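Putative thiol-disulfide oxidoreductase (Bacteroides vulgatus, PDB 4GRF) probably acts as a thiol-disulfide oxidoreductase of the TlpA-like family, the crystallised part being its thioredoxin domain. Local coordinates at residues A[14-17]-A[21-24]; A[33-38]-A[49-54]. All coordinates share one frame; numbering follows the deposited sequence. Where two conformers were deposited one is given.

How the contacts relate
From the N terminus the chain first enters strand 13-15, turns back through residues 16-20 and returns as strand 21-23; contact 1 closes this short hairpin. The next strand, 31-37, is the middle one of the five-stranded mixed sheet, and it leads past the CxxC pair Cys41 and Cys44, joined as a disulfide, into helix 48-58, where contact 2 closes a longer loop. The two loops therefore follow in series, neither nested nor crossed, and the centres of the two contacts lie about 16 Å apart. Their segments touch where Leu24 CD1 packs on Val34 CG2, 3.9 Å away. Contact 1 thus belongs to a hairpin at the surface, contact 2 to the buried packing of helix on sheet.

Contact 1. Residues A[14-17]-A[21-24]; sequences GIDL and SVSL
Gly14 and Val22 form an antiparallel hydrogen-bonded pair, with CA atoms 5.8 Å apart, and Ile15 and Ser21 follow as a non-hydrogen-bonded pair. Val22 N donates to Gly14 O at 2.9 Å. The return bond from Gly14 N to Val22 O is longer, 3.2 Å. Gly14 O also takes a CA-H...O contact from Ser21 CA (3.3 Å). Outside the hairpin, the hydroxyl of Tyr66 is hydrogen-bonded to the carbonyl oxygen of Val22.

On the face carrying Ile15 and Ser21, the end of the isoleucine bends across: its CD1 comes to 3.1 Å from Ser21 OG, a close approach of methyl to hydroxyl. CG1 beside the backbone N (chi1 -50°) and a second turn at chi2 (-58°) bring CD1 over to the serine. Near the turn, Asp16 lies obliquely across Val22, OD2 being 3.4 Å from CG2, while OD1 accepts from Asn20 N within the turn.

Polar bonding between the two segments is thus confined to the backbone of one residue pair. The side chains add methyl-to-oxygen contacts, and the Asp16 OD1 bond to Asn20 N, with a weak one to Lys18 N, probably helps to fix the turn of this beta hairpin.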
ATOM      1  N   GLY A  14      -0.872  11.094  -2.026  1.00 21.88           N
ATOM      2  CA  GLY A  14      -0.410  11.541  -0.719  1.00 22.95           C
ATOM      3  C   GLY A  14       0.972  12.158  -0.870  1.00 24.82           C
ATOM      4  O   GLY A  14       1.538  12.189  -1.972  1.00 20.88           O
ATOM      5  N   ILE A  15       1.511  12.654   0.248  1.00 20.10           N
ATOM      6  CA  ILE A  15       2.843  13.227   0.287  1.00 18.69           C
ATOM      7  C   ILE A  15       3.849  12.206   0.821  1.00 17.08           C
ATOM      8  O   ILE A  15       3.616  11.574   1.855  1.00 20.67           O
ATOM      9  CB  ILE A  15       2.860  14.514   1.153  1.00 19.87           C
ATOM     10  CG1 ILE A  15       1.740  15.474   0.736  1.00 26.33           C
ATOM     11  CG2 ILE A  15       4.229  15.181   1.095  1.00 24.61           C
ATOM     12  CD1 ILE A  15       1.772  15.906  -0.716  1.00 31.58           C
ATOM     13  N   ASP A  16       4.973  12.042   0.112  1.00 17.69           N
ATOM     14  CA  ASP A  16       5.943  11.025   0.440  1.00 20.17           C
ATOM     15  C   ASP A  16       6.985  11.595   1.388  1.00 19.47           C
ATOM     16  O   ASP A  16       6.834  12.742   1.851  1.00 20.28           O
ATOM     17  CB  ASP A  16       6.537  10.376  -0.839  1.00 20.64           C
ATOM     18  CG  ASP A  16       7.567  11.257  -1.576  1.00 23.90           C
ATOM     19  OD1 ASP A  16       7.880  12.383  -1.155  1.00 21.42           O
ATOM     20  OD2 ASP A  16       8.102  10.787  -2.612  1.00 23.70           O
ATOM     21  N   LEU A  17       7.998  10.800   1.706  1.00 18.60           N
ATOM     22  CA  LEU A  17       9.009  11.195   2.704  1.00 19.24           C
ATOM     23  C   LEU A  17       9.967  12.266   2.149  1.00 20.49           C
ATOM     24  O   LEU A  17      10.750  12.877   2.887  1.00 23.14           O
ATOM     25  CB  LEU A  17       9.799   9.984   3.179  1.00 21.38           C
ATOM     26  CG  LEU A  17       9.048   8.994   4.078  1.00 22.87           C
ATOM     27  CD1 LEU A  17       9.886   7.758   4.322  1.00 27.67           C
ATOM     28  CD2 LEU A  17       8.653   9.651   5.388  1.00 23.99           C
ATOM     29  N   SER A  21       4.271  15.007  -3.904  1.00 20.86           N
ATOM     30  CA  SER A  21       3.020  14.309  -4.094  1.00 21.32           C
ATOM     31  C   SER A  21       3.295  13.104  -4.987  1.00 24.88           C
ATOM     32  O   SER A  21       3.942  13.228  -6.026  1.00 26.38           O
ATOM     33  CB  SER A  21       1.994  15.219  -4.764  1.00 34.06           C
ATOM     34  OG  SER A  21       1.443  16.105  -3.817  1.00 54.14           O
ATOM     35  N   VAL A  22       2.805  11.944  -4.572  1.00 19.65           N
ATOM     36  CA  VAL A  22       2.991  10.707  -5.313  1.00 19.44           C
ATOM     37  C   VAL A  22       1.646   9.990  -5.308  1.00 19.30           C
ATOM     38  O   VAL A  22       1.017   9.840  -4.250  1.00 20.35           O
ATOM     39  CB  VAL A  22       4.061   9.805  -4.665  1.00 24.22           C
ATOM     40  CG1 VAL A  22       4.183   8.494  -5.434  1.00 22.72           C
ATOM     41  CG2 VAL A  22       5.411  10.512  -4.643  1.00 25.16           C
ATOM     42  N   SER A  23       1.201   9.611  -6.501  1.00 20.30           N
ATOM     43  CA  SER A  23      -0.109   9.010  -6.719  0.50 18.29           C
ATOM     44  C   SER A  23       0.009   7.553  -7.151  1.00 18.02           C
ATOM     45  O   SER A  23       1.010   7.150  -7.694  1.00 18.62           O
ATOM     46  CB  SER A  23      -0.825   9.733  -7.849  0.50 21.81           C
ATOM     47  OG  SER A  23      -0.183   9.443  -9.071  0.50 23.96           O
ATOM     48  N   LEU A  24      -1.050   6.797  -6.942  1.00 18.75           N
ATOM     49  CA  LEU A  24      -1.094   5.412  -7.390  1.00 19.93           C
ATOM     50  C   LEU A  24      -0.847   5.339  -8.903  1.00 16.91           C
ATOM     51  O   LEU A  24      -0.154   4.447  -9.386  1.00 17.38           O
ATOM     52  CB  LEU A  24      -2.435   4.785  -7.028  1.00 19.89           C
ATOM     53  CG  LEU A  24      -2.628   3.340  -7.510  1.00 19.39           C
ATOM     54  CD1 LEU A  24      -1.536   2.402  -7.007  1.00 20.53           C
ATOM     55  CD2 LEU A  24      -4.017   2.866  -7.110  1.00 22.15           C
TER

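Contact 2. Residues A[33-38]-A[49-54]; sequences LVDFWF and PYLLKT
Leu51 reaches from the helix to the strand with its two methyl branches divided between two residues. CD2 meets CD2 of Leu33 at 3.6 Å, methyl against methyl, and CD1 lies at the same distance, 3.6 Å, from OD2 of Asp35. Its CG stands anti to the carbonyl carbon, beside the backbone N (chi1 -65°), and from there the fork spans alternate residues of the strand. Leu33 and Leu51 lie at a slant and meet through this one pair of methyls.

Asp35 extends toward the helix with CG anti to its backbone N (chi1 177°). Its carboxylate oxygen meets a methyl here, an apolar neighbour for a buried carboxylate. In the thioredoxin fold this is the packing of a helix on the central strand of the sheet: strand 31-37 runs up to the CxxC region, and helix 48-58 lies back along one face. The Asp35 side chain lies near Cys41 and Cys44 without touching them.

One turn further along the helix, Thr54 also points toward the strand, but its CG2 stops 4.8 Å from Leu33 CD2, the side chain packing on Phe63 and Leu132 instead. Thr54 OG1 donates to Tyr50 O at 2.8 Å, while Thr54 N reaches that same oxygen from the opposite face of the carbonyl plane, at 3.1 Å.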
ATOM      1  N   LEU A  33       1.491  -3.444  -4.775  1.00 16.71           N
ATOM      2  CA  LEU A  33       0.793  -3.781  -3.568  1.00 13.65           C
ATOM      3  C   LEU A  33       0.483  -2.457  -2.901  1.00 16.30           C
ATOM      4  O   LEU A  33       1.387  -1.645  -2.666  1.00 16.86           O
ATOM      5  CB  LEU A  33       1.694  -4.612  -2.659  1.00 16.56           C
ATOM      6  CG  LEU A  33       1.130  -5.673  -1.717  1.00 33.01           C
ATOM      7  CD1 LEU A  33       0.251  -6.711  -2.416  1.00 23.24           C
ATOM      8  CD2 LEU A  33       2.315  -6.382  -1.079  1.00 33.20           C
ATOM      9  N   VAL A  34      -0.792  -2.219  -2.642  1.00 14.88           N
ATOM     10  CA  VAL A  34      -1.209  -1.028  -1.929  1.00 12.96           C
ATOM     11  C   VAL A  34      -1.561  -1.428  -0.488  1.00 13.54           C
ATOM     12  O   VAL A  34      -2.406  -2.309  -0.265  1.00 16.85           O
ATOM     13  CB  VAL A  34      -2.395  -0.364  -2.626  1.00 17.07           C
ATOM     14  CG1 VAL A  34      -2.769   0.930  -1.921  1.00 17.49           C
ATOM     15  CG2 VAL A  34      -2.052  -0.086  -4.077  1.00 16.42           C
ATOM     16  N   ASP A  35      -0.840  -0.834   0.450  1.00 15.02           N
ATOM     17  CA  ASP A  35      -0.965  -1.130   1.872  1.00 13.95           C
ATOM     18  C   ASP A  35      -1.537   0.073   2.593  1.00 15.72           C
ATOM     19  O   ASP A  35      -0.833   1.063   2.783  1.00 16.19           O
ATOM     20  CB  ASP A  35       0.427  -1.441   2.411  1.00 15.94           C
ATOM     21  CG  ASP A  35       0.444  -1.700   3.878  1.00 26.15           C
ATOM     22  OD1 ASP A  35      -0.626  -2.022   4.424  1.00 21.61           O
ATOM     23  OD2 ASP A  35       1.543  -1.560   4.480  1.00 20.75           O
ATOM     24  N   PHE A  36      -2.819   0.011   2.940  1.00 18.90           N
ATOM     25  CA  PHE A  36      -3.459   1.045   3.738  1.00 16.84           C
ATOM     26  C   PHE A  36      -3.261   0.726   5.224  1.00 16.79           C
ATOM     27  O   PHE A  36      -3.590  -0.368   5.700  1.00 18.19           O
ATOM     28  CB  PHE A  36      -4.960   1.119   3.465  1.00 15.18           C
ATOM     29  CG  PHE A  36      -5.343   1.465   2.038  1.00 15.77           C
ATOM     30  CD1 PHE A  36      -5.459   0.478   1.080  1.00 16.51           C
ATOM     31  CD2 PHE A  36      -5.643   2.766   1.678  1.00 20.92           C
ATOM     32  CE1 PHE A  36      -5.845   0.795  -0.224  1.00 17.71           C
ATOM     33  CE2 PHE A  36      -6.036   3.079   0.388  1.00 22.26           C
ATOM     34  CZ  PHE A  36      -6.118   2.096  -0.556  1.00 20.90           C
ATOM     35  N   TRP A  37      -2.738   1.700   5.955  1.00 17.17           N
ATOM     36  CA  TRP A  37      -2.295   1.462   7.329  1.00 16.97           C
ATOM     37  C   TRP A  37      -2.223   2.753   8.130  1.00 17.29           C
ATOM     38  O   TRP A  37      -2.452   3.843   7.619  1.00 18.36           O
ATOM     39  CB  TRP A  37      -0.923   0.775   7.319  1.00 20.00           C
ATOM     40  CG  TRP A  37       0.190   1.691   6.909  1.00 17.43           C
ATOM     41  CD1 TRP A  37       0.413   2.205   5.664  1.00 15.79           C
ATOM     42  CD2 TRP A  37       1.225   2.205   7.739  1.00 16.51           C
ATOM     43  NE1 TRP A  37       1.513   3.001   5.665  1.00 21.62           N
ATOM     44  CE2 TRP A  37       2.025   3.040   6.936  1.00 17.77           C
ATOM     45  CE3 TRP A  37       1.535   2.075   9.094  1.00 21.96           C
ATOM     46  CZ2 TRP A  37       3.125   3.715   7.425  1.00 19.51           C
ATOM     47  CZ3 TRP A  37       2.625   2.752   9.579  1.00 20.72           C
ATOM     48  CH2 TRP A  37       3.415   3.562   8.744  1.00 21.68           C
ATOM     49  N   PHE A  38      -1.908   2.619   9.416  1.00 17.37           N
ATOM     50  CA  PHE A  38      -1.533   3.766  10.213  1.00 17.96           C
ATOM     51  C   PHE A  38      -0.717   3.212  11.372  1.00 16.04           C
ATOM     52  O   PHE A  38      -0.747   2.021  11.641  1.00 16.56           O
ATOM     53  CB  PHE A  38      -2.759   4.547  10.729  1.00 19.00           C
ATOM     54  CG  PHE A  38      -3.804   3.681  11.346  1.00 19.94           C
ATOM     55  CD1 PHE A  38      -4.770   3.073  10.550  1.00 26.63           C
ATOM     56  CD2 PHE A  38      -3.834   3.455  12.711  1.00 24.96           C
ATOM     57  CE1 PHE A  38      -5.741   2.257  11.112  1.00 26.98           C
ATOM     58  CE2 PHE A  38      -4.812   2.645  13.279  1.00 27.95           C
ATOM     59  CZ  PHE A  38      -5.763   2.044  12.473  1.00 23.40           C
ATOM     60  N   PRO A  49       7.767  -7.524   7.811  1.00 20.48           N
ATOM     61  CA  PRO A  49       8.748  -8.500   7.302  1.00 22.29           C
ATOM     62  C   PRO A  49       8.276  -9.199   6.022  1.00 20.24           C
ATOM     63  O   PRO A  49       9.073  -9.392   5.104  1.00 20.87           O
ATOM     64  CB  PRO A  49       8.872  -9.536   8.430  1.00 22.83           C
ATOM     65  CG  PRO A  49       8.180  -8.957   9.613  1.00 34.78           C
ATOM     66  CD  PRO A  49       7.259  -7.866   9.152  1.00 26.69           C
ATOM     67  N   TYR A  50       6.998  -9.552   5.953  1.00 20.02           N
ATOM     68  CA  TYR A  50       6.447 -10.131   4.724  1.00 22.38           C
ATOM     69  C   TYR A  50       6.471  -9.163   3.558  1.00 19.81           C
ATOM     70  O   TYR A  50       6.777  -9.559   2.439  1.00 18.69           O
ATOM     71  CB  TYR A  50       5.023 -10.628   4.926  1.00 20.89           C
ATOM     72  CG  TYR A  50       4.915 -11.607   6.055  1.00 21.89           C
ATOM     73  CD1 TYR A  50       5.190 -12.949   5.856  1.00 27.05           C
ATOM     74  CD2 TYR A  50       4.552 -11.182   7.314  1.00 28.40           C
ATOM     75  CE1 TYR A  50       5.098 -13.848   6.902  1.00 31.92           C
ATOM     76  CE2 TYR A  50       4.451 -12.067   8.363  1.00 33.52           C
ATOM     77  CZ  TYR A  50       4.725 -13.393   8.155  1.00 39.85           C
ATOM     78  OH  TYR A  50       4.622 -14.266   9.217  1.00 36.27           O
ATOM     79  N   LEU A  51       6.088  -7.912   3.803  1.00 19.84           N
ATOM     80  CA  LEU A  51       6.177  -6.878   2.783  1.00 17.21           C
ATOM     81  C   LEU A  51       7.606  -6.631   2.307  1.00 17.16           C
ATOM     82  O   LEU A  51       7.862  -6.498   1.114  1.00 19.76           O
ATOM     83  CB  LEU A  51       5.572  -5.574   3.294  1.00 17.87           C
ATOM     84  CG  LEU A  51       4.082  -5.656   3.561  1.00 19.02           C
ATOM     85  CD1 LEU A  51       3.645  -4.527   4.498  1.00 22.74           C
ATOM     86  CD2 LEU A  51       3.319  -5.548   2.240  1.00 21.74           C
ATOM     87  N   LEU A  52       8.563  -6.592   3.235  1.00 16.86           N
ATOM     88  CA  LEU A  52       9.946  -6.360   2.838  1.00 17.41           C
ATOM     89  C   LEU A  52      10.513  -7.539   2.032  1.00 20.80           C
ATOM     90  O   LEU A  52      11.180  -7.321   1.021  1.00 21.49           O
ATOM     91  CB  LEU A  52      10.809  -6.089   4.084  1.00 20.19           C
ATOM     92  CG  LEU A  52      12.184  -5.458   3.845  1.00 39.85           C
ATOM     93  CD1 LEU A  52      12.082  -4.145   3.079  1.00 45.56           C
ATOM     94  CD2 LEU A  52      12.873  -5.256   5.194  1.00 41.56           C
ATOM     95  N   LYS A  53      10.226  -8.763   2.466  1.00 22.93           N
ATOM     96  CA  LYS A  53      10.670  -9.975   1.750  1.00 23.62           C
ATOM     97  C   LYS A  53      10.142  -9.933   0.314  1.00 28.14           C
ATOM     98  O   LYS A  53      10.839 -10.245  -0.642  1.00 21.70           O
ATOM     99  CB  LYS A  53      10.111 -11.222   2.431  1.00 23.99           C
ATOM    100  CG  LYS A  53      10.607 -12.547   1.845  1.00 34.63           C
ATOM    101  CD  LYS A  53       9.871 -13.744   2.439  1.00 47.46           C
ATOM    102  N   THR A  54       8.884  -9.554   0.190  1.00 20.06           N
ATOM    103  CA  THR A  54       8.209  -9.496  -1.134  1.00 16.24           C
ATOM    104  C   THR A  54       8.790  -8.387  -1.996  1.00 18.72           C
ATOM    105  O   THR A  54       9.064  -8.585  -3.196  1.00 19.59           O
ATOM    106  CB  THR A  54       6.698  -9.296  -0.926  1.00 15.98           C
ATOM    107  OG1 THR A  54       6.168 -10.357  -0.124  1.00 19.13           O
ATOM    108  CG2 THR A  54       5.963  -9.248  -2.262  1.00 18.82           C
TER